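Local coordinates for protein putative fimbrium tip subunit Fim1F (Parabacteroides distasonis, PDB 3R4R) that is a putative subunit of the fimbrial tip, part of the surface filaments that mediate cell adhesion and biofilm formation, at residues 148-153 with 159-164; 172-177 with 189-194. All coordinates share one frame; numbering follows the deposited sequence.

Contact 1: residues 148-153 with 159-164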
loop_
_atom_site.group_PDB
_atom_site.type_symbol
_atom_site.label_atom_id
_atom_site.label_comp_id
_atom_site.label_asym_id
_atom_site.label_seq_id
_atom_site.Cartn_x
_atom_site.Cartn_y
_atom_site.Cartn_z
ATOM N N SER A 148 10.247 3.791 -10.921
ATOM C CA SER A 148 10.805 3.276 -12.178
ATOM C C SER A 148 11.900 4.200 -12.721
ATOM O O SER A 148 11.813 5.418 -12.592
ATOM C CB SER A 148 9.719 3.090 -13.233
ATOM O OG SER A 148 8.762 2.129 -12.819
ATOM N N GLU A 149 12.923 3.604 -13.341
ATOM C CA GLU A 149 14.054 4.303 -13.943
ATOM C C GLU A 149 13.899 4.313 -15.464
ATOM O O GLU A 149 13.525 3.291 -16.052
ATOM C CB GLU A 149 15.383 3.652 -13.520
ATOM C CG GLU A 149 15.845 3.988 -12.101
ATOM C CD GLU A 149 15.022 3.580 -10.889
ATOM O OE1 GLU A 149 14.279 2.573 -10.961
ATOM O OE2 GLU A 149 15.194 4.225 -9.829
ATOM N N THR A 150 14.142 5.483 -16.099
ATOM C CA THR A 150 14.035 5.644 -17.560
ATOM C C THR A 150 15.044 6.710 -18.063
ATOM O O THR A 150 15.735 7.350 -17.267
ATOM C CB THR A 150 12.581 6.009 -17.975
ATOM O OG1 THR A 150 12.497 6.053 -19.402
ATOM C CG2 THR A 150 12.079 7.327 -17.368
ATOM N N THR A 151 15.142 6.860 -19.395
ATOM C CA THR A 151 16.020 7.828 -20.046
ATOM C C THR A 151 15.182 8.711 -20.979
ATOM O O THR A 151 14.438 8.198 -21.812
ATOM C CB THR A 151 17.173 7.131 -20.798
ATOM O OG1 THR A 151 16.620 6.166 -21.687
ATOM C CG2 THR A 151 18.154 6.426 -19.866
ATOM N N LEU A 152 15.283 10.041 -20.813
ATOM C CA LEU A 152 14.577 11.013 -21.651
ATOM C C LEU A 152 15.386 11.243 -22.936
ATOM O O LEU A 152 16.490 11.786 -22.878
ATOM C CB LEU A 152 14.329 12.326 -20.881
ATOM C CG LEU A 152 13.396 12.240 -19.665
ATOM C CD1 LEU A 152 13.465 13.481 -18.814
ATOM C CD2 LEU A 152 11.981 11.990 -20.085
ATOM N N LYS A 153 14.878 10.726 -24.074
ATOM C CA LYS A 153 15.535 10.802 -25.383
ATOM C C LYS A 153 15.315 12.187 -26.021
ATOM O O LYS A 153 14.200 12.503 -26.449
ATOM C CB LYS A 153 15.009 9.688 -26.304
ATOM N N ALA A 159 8.314 7.524 -25.618
ATOM C CA ALA A 159 7.983 6.109 -25.391
ATOM C C ALA A 159 7.398 5.922 -23.976
ATOM O O ALA A 159 7.920 6.529 -23.034
ATOM C CB ALA A 159 9.215 5.238 -25.587
ATOM N N PRO A 160 6.313 5.119 -23.800
ATOM C CA PRO A 160 5.690 4.991 -22.472
ATOM C C PRO A 160 6.604 4.351 -21.419
ATOM O O PRO A 160 7.414 3.482 -21.731
ATOM C CB PRO A 160 4.479 4.085 -22.731
ATOM C CG PRO A 160 4.797 3.372 -23.976
ATOM C CD PRO A 160 5.551 4.358 -24.805
ATOM N N VAL A 161 6.468 4.823 -20.172
ATOM C CA VAL A 161 7.203 4.335 -19.007
ATOM C C VAL A 161 6.176 3.889 -17.971
ATOM O O VAL A 161 5.340 4.678 -17.515
ATOM C CB VAL A 161 8.235 5.333 -18.422
ATOM C CG1 VAL A 161 7.665 6.745 -18.265
ATOM C CG2 VAL A 161 8.832 4.812 -17.114
ATOM N N THR A 162 6.217 2.592 -17.658
ATOM C CA THR A 162 5.311 1.938 -16.730
ATOM C C THR A 162 5.890 1.975 -15.309
ATOM O O THR A 162 7.083 1.737 -15.121
ATOM C CB THR A 162 5.047 0.484 -17.188
ATOM O OG1 THR A 162 6.300 -0.190 -17.280
ATOM C CG2 THR A 162 4.337 0.405 -18.542
ATOM N N VAL A 163 5.031 2.292 -14.327
ATOM C CA VAL A 163 5.333 2.283 -12.890
ATOM C C VAL A 163 4.434 1.228 -12.217
ATOM O O VAL A 163 3.201 1.376 -12.222
ATOM C CB VAL A 163 5.199 3.666 -12.197
ATOM C CG1 VAL A 163 5.418 3.538 -10.693
ATOM C CG2 VAL A 163 6.160 4.696 -12.805
ATOM N N SER A 164 5.049 0.178 -11.649
ATOM C CA SER A 164 4.302 -0.851 -10.933
ATOM C C SER A 164 4.132 -0.426 -9.488
ATOM O O SER A 164 5.110 -0.285 -8.764
ATOM C CB SER A 164 4.982 -2.211 -11.038
ATOM O OG SER A 164 4.992 -2.627 -12.393
HETATM O O HOH W 1 8.030 0.164 -10.978
#

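Contact 2: residues 172-177 with 189-194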
loop_
_atom_site.group_PDB
_atom_site.type_symbol
_atom_site.label_atom_id
_atom_site.label_comp_id
_atom_site.label_asym_id
_atom_site.label_seq_id
_atom_site.Cartn_x
_atom_site.Cartn_y
_atom_site.Cartn_z
ATOM N N ILE A 172 -6.290 -7.729 5.794
ATOM C CA ILE A 172 -6.536 -8.839 6.747
ATOM C C ILE A 172 -8.038 -9.146 6.817
ATOM O O ILE A 172 -8.833 -8.256 7.123
ATOM C CB ILE A 172 -5.972 -8.534 8.183
ATOM C CG1 ILE A 172 -4.495 -8.050 8.167
ATOM C CG2 ILE A 172 -6.169 -9.741 9.133
ATOM C CD1 ILE A 172 -4.006 -7.573 9.571
ATOM N N GLU A 173 -8.419 -10.408 6.532
ATOM C CA GLU A 173 -9.804 -10.865 6.627
ATOM C C GLU A 173 -9.956 -11.926 7.742
ATOM O O GLU A 173 -9.352 -12.986 7.652
ATOM C CB GLU A 173 -10.289 -11.436 5.277
ATOM C CG GLU A 173 -11.759 -11.874 5.308
ATOM C CD GLU A 173 -12.357 -12.543 4.081
ATOM O OE1 GLU A 173 -11.591 -12.942 3.173
ATOM O OE2 GLU A 173 -13.599 -12.712 4.052
ATOM N N TYR A 174 -10.738 -11.640 8.788
ATOM C CA TYR A 174 -11.061 -12.643 9.814
ATOM C C TYR A 174 -12.241 -13.451 9.282
ATOM O O TYR A 174 -13.284 -12.865 8.988
ATOM C CB TYR A 174 -11.336 -12.014 11.196
ATOM C CG TYR A 174 -12.021 -12.948 12.177
ATOM C CD1 TYR A 174 -11.316 -13.968 12.807
ATOM C CD2 TYR A 174 -13.355 -12.771 12.520
ATOM C CE1 TYR A 174 -11.932 -14.811 13.732
ATOM C CE2 TYR A 174 -13.985 -13.611 13.440
ATOM C CZ TYR A 174 -13.268 -14.628 14.048
ATOM O OH TYR A 174 -13.890 -15.463 14.944
ATOM N N THR A 175 -12.061 -14.770 9.087
ATOM C CA THR A 175 -13.083 -15.609 8.452
ATOM C C THR A 175 -13.840 -16.511 9.465
ATOM O O THR A 175 -14.663 -17.317 9.034
ATOM C CB THR A 175 -12.452 -16.484 7.358
ATOM O OG1 THR A 175 -11.399 -17.288 7.910
ATOM C CG2 THR A 175 -11.931 -15.658 6.191
ATOM N N GLY A 176 -13.649 -16.302 10.771
ATOM C CA GLY A 176 -14.388 -17.034 11.793
ATOM C C GLY A 176 -13.643 -18.153 12.470
ATOM O O GLY A 176 -12.423 -18.279 12.320
ATOM N N VAL A 177 -14.409 -18.968 13.242
ATOM C CA VAL A 177 -13.987 -20.146 13.994
ATOM C C VAL A 177 -14.779 -21.345 13.425
ATOM O O VAL A 177 -16.001 -21.256 13.219
ATOM C CB VAL A 177 -14.152 -19.965 15.536
ATOM C CG1 VAL A 177 -13.864 -21.261 16.297
ATOM C CG2 VAL A 177 -13.259 -18.841 16.048
ATOM N N PHE A 189 -18.682 -16.367 17.881
ATOM C CA PHE A 189 -17.246 -16.057 17.749
ATOM C C PHE A 189 -17.095 -14.735 16.942
ATOM O O PHE A 189 -16.359 -14.657 15.943
ATOM C CB PHE A 189 -16.471 -17.234 17.110
ATOM C CG PHE A 189 -16.564 -18.511 17.915
ATOM C CD1 PHE A 189 -15.658 -18.776 18.937
ATOM C CD2 PHE A 189 -17.572 -19.441 17.665
ATOM C CE1 PHE A 189 -15.765 -19.947 19.702
ATOM C CE2 PHE A 189 -17.671 -20.616 18.424
ATOM C CZ PHE A 189 -16.765 -20.863 19.432
ATOM N N SER A 190 -17.837 -13.702 17.390
ATOM C CA SER A 190 -17.837 -12.379 16.794
ATOM C C SER A 190 -16.541 -11.651 17.073
ATOM O O SER A 190 -15.995 -11.744 18.181
ATOM C CB SER A 190 -19.004 -11.555 17.322
ATOM O OG SER A 190 -20.238 -12.166 17.004
ATOM N N LEU A 191 -16.056 -10.915 16.070
ATOM C CA LEU A 191 -14.872 -10.088 16.241
ATOM C C LEU A 191 -15.361 -8.798 16.872
ATOM O O LEU A 191 -16.220 -8.107 16.291
ATOM C CB LEU A 191 -14.089 -9.883 14.931
ATOM C CG LEU A 191 -12.809 -8.982 14.998
ATOM C CD1 LEU A 191 -11.752 -9.516 16.010
ATOM C CD2 LEU A 191 -12.189 -8.812 13.603
ATOM N N THR A 192 -14.903 -8.542 18.118
ATOM C CA THR A 192 -15.331 -7.374 18.895
ATOM C C THR A 192 -14.265 -6.277 18.923
ATOM O O THR A 192 -14.620 -5.115 19.122
ATOM C CB THR A 192 -15.682 -7.773 20.357
ATOM O OG1 THR A 192 -14.575 -8.445 20.948
ATOM C CG2 THR A 192 -16.914 -8.664 20.458
ATOM N N LYS A 193 -12.977 -6.626 18.753
ATOM C CA LYS A 193 -11.882 -5.647 18.822
ATOM C C LYS A 193 -10.657 -6.144 18.110
ATOM O O LYS A 193 -10.375 -7.348 18.116
ATOM C CB LYS A 193 -11.515 -5.344 20.306
ATOM C CG LYS A 193 -10.469 -4.257 20.530
ATOM C CD LYS A 193 -10.103 -4.083 21.995
ATOM N N VAL A 194 -9.935 -5.195 17.482
ATOM C CA VAL A 194 -8.628 -5.402 16.886
ATOM C C VAL A 194 -7.772 -4.289 17.452
ATOM O O VAL A 194 -8.091 -3.108 17.313
ATOM C CB VAL A 194 -8.542 -5.528 15.343
ATOM C CG1 VAL A 194 -7.087 -5.790 14.919
ATOM C CG2 VAL A 194 -9.452 -6.643 14.824
#

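Contact 1: residues 148-153 with 159-164
S148 lays its CB and OG across the backbone of T162 and V163. The two segments are the ends of a beta hairpin nearest its loop, on strands 144-152 and 161-179. They run antiparallel at 170°, but their axes come no closer than 7.5 Å. No backbone hydrogen bond joins the two segments. S148 and T150 bond through their backbones to V100 and V98, and V161 to S17 and V19, while the CB of each points toward the other segment. The gap widens toward the loop, from 5.6 Å between the CA atoms of S148 and V163 to 7.1 Å between those of T150 and V161.

Side chains therefore carry the contact. With OG of S148 anti to its own carbonyl carbon (chi1 -63°), the hydroxyl reaches over to the opposite strand. It donates to T162 O at 2.9 Å. The donor lies in the carbonyl plane, on a lone pair, with a C=O...OG angle of 131°. The same OG sits beside the methyl CG2 of buried V163, so the serine meets both a polar and an apolar neighbour.

One step nearer the loop the contact is purely apolar. V161 has CG2 anti to its backbone N, and this methyl meets CB of T150 at 4.0 Å. CG2 of T150 is almost as near, and the two side chains cross at about a right angle. At the other end a water extends the polar link: it donates to S148 OG at 2.8 Å and accepts from S164 N at 3.1 Å.

Contact 2: residues 172-177 with 189-194
Y174 reaches across from its strand to L191 and F189. Its CB is near the methyl CD2 of L191. Further out, CD2 of the ring meets CB of L191 at 3.8 Å, and the two side chains lie alongside each other, running opposite ways. CE2 and CZ then pass close to F189 O. The tip ends the run with a hydrogen bond: OH donates to F189 O at 2.8 Å. This carbonyl oxygen lies at the ring edge, near the ring plane. Seen from the carbonyl, the C=O...OH angle is 143° and the donor is tilted 23° from the carbonyl plane. The torsion that sends the ring across is chi1, with CG anti to the backbone N (165°). Within its own segment, the N of G176 sits over the centre of one ring face, 3.6 Å above it.

The contact packs together two sheets of the transthyretin-like C-terminal domain. Segment 172-177 pairs with strands 228-232 and 266-273, whereas strand 191-202 pairs with strand 240-246. Y174 also touches V245 on strand 240-246 and W280 on strand 278-284. A phenylalanine in place of Y174 would probably keep much of the packing on L191 but leave F189 O without its hydroxyl donor.

Beyond the tyrosine, V177 lies over a face of the F189 ring. Its CG1 makes a CH-pi contact, 4.0 Å from the ring centroid and close to the ring normal. CB of V177 meets CG of F189 at 3.7 Å, while CG2 lies against CB of F189 at 3.7 Å.

How the contacts relate
Contact 1 and contact 2 follow each other along the chain. Both use strand 161-179: contact 1 takes its start, contact 2 a later part. Their centres are about 43 Å apart, on opposite sides of the chain's centre. The nearest atoms are about 20 Å apart, so the two do not touch. They differ in setting. Contact 1 lies at the surface, where the two arms of a hairpin meet through side chains, with no backbone hydrogen bond between the two segments. Contact 2 is buried, in the sequence range of the Fim1F C-terminal domain, and joins different sheets. Both are structural packing, with no ligand at either.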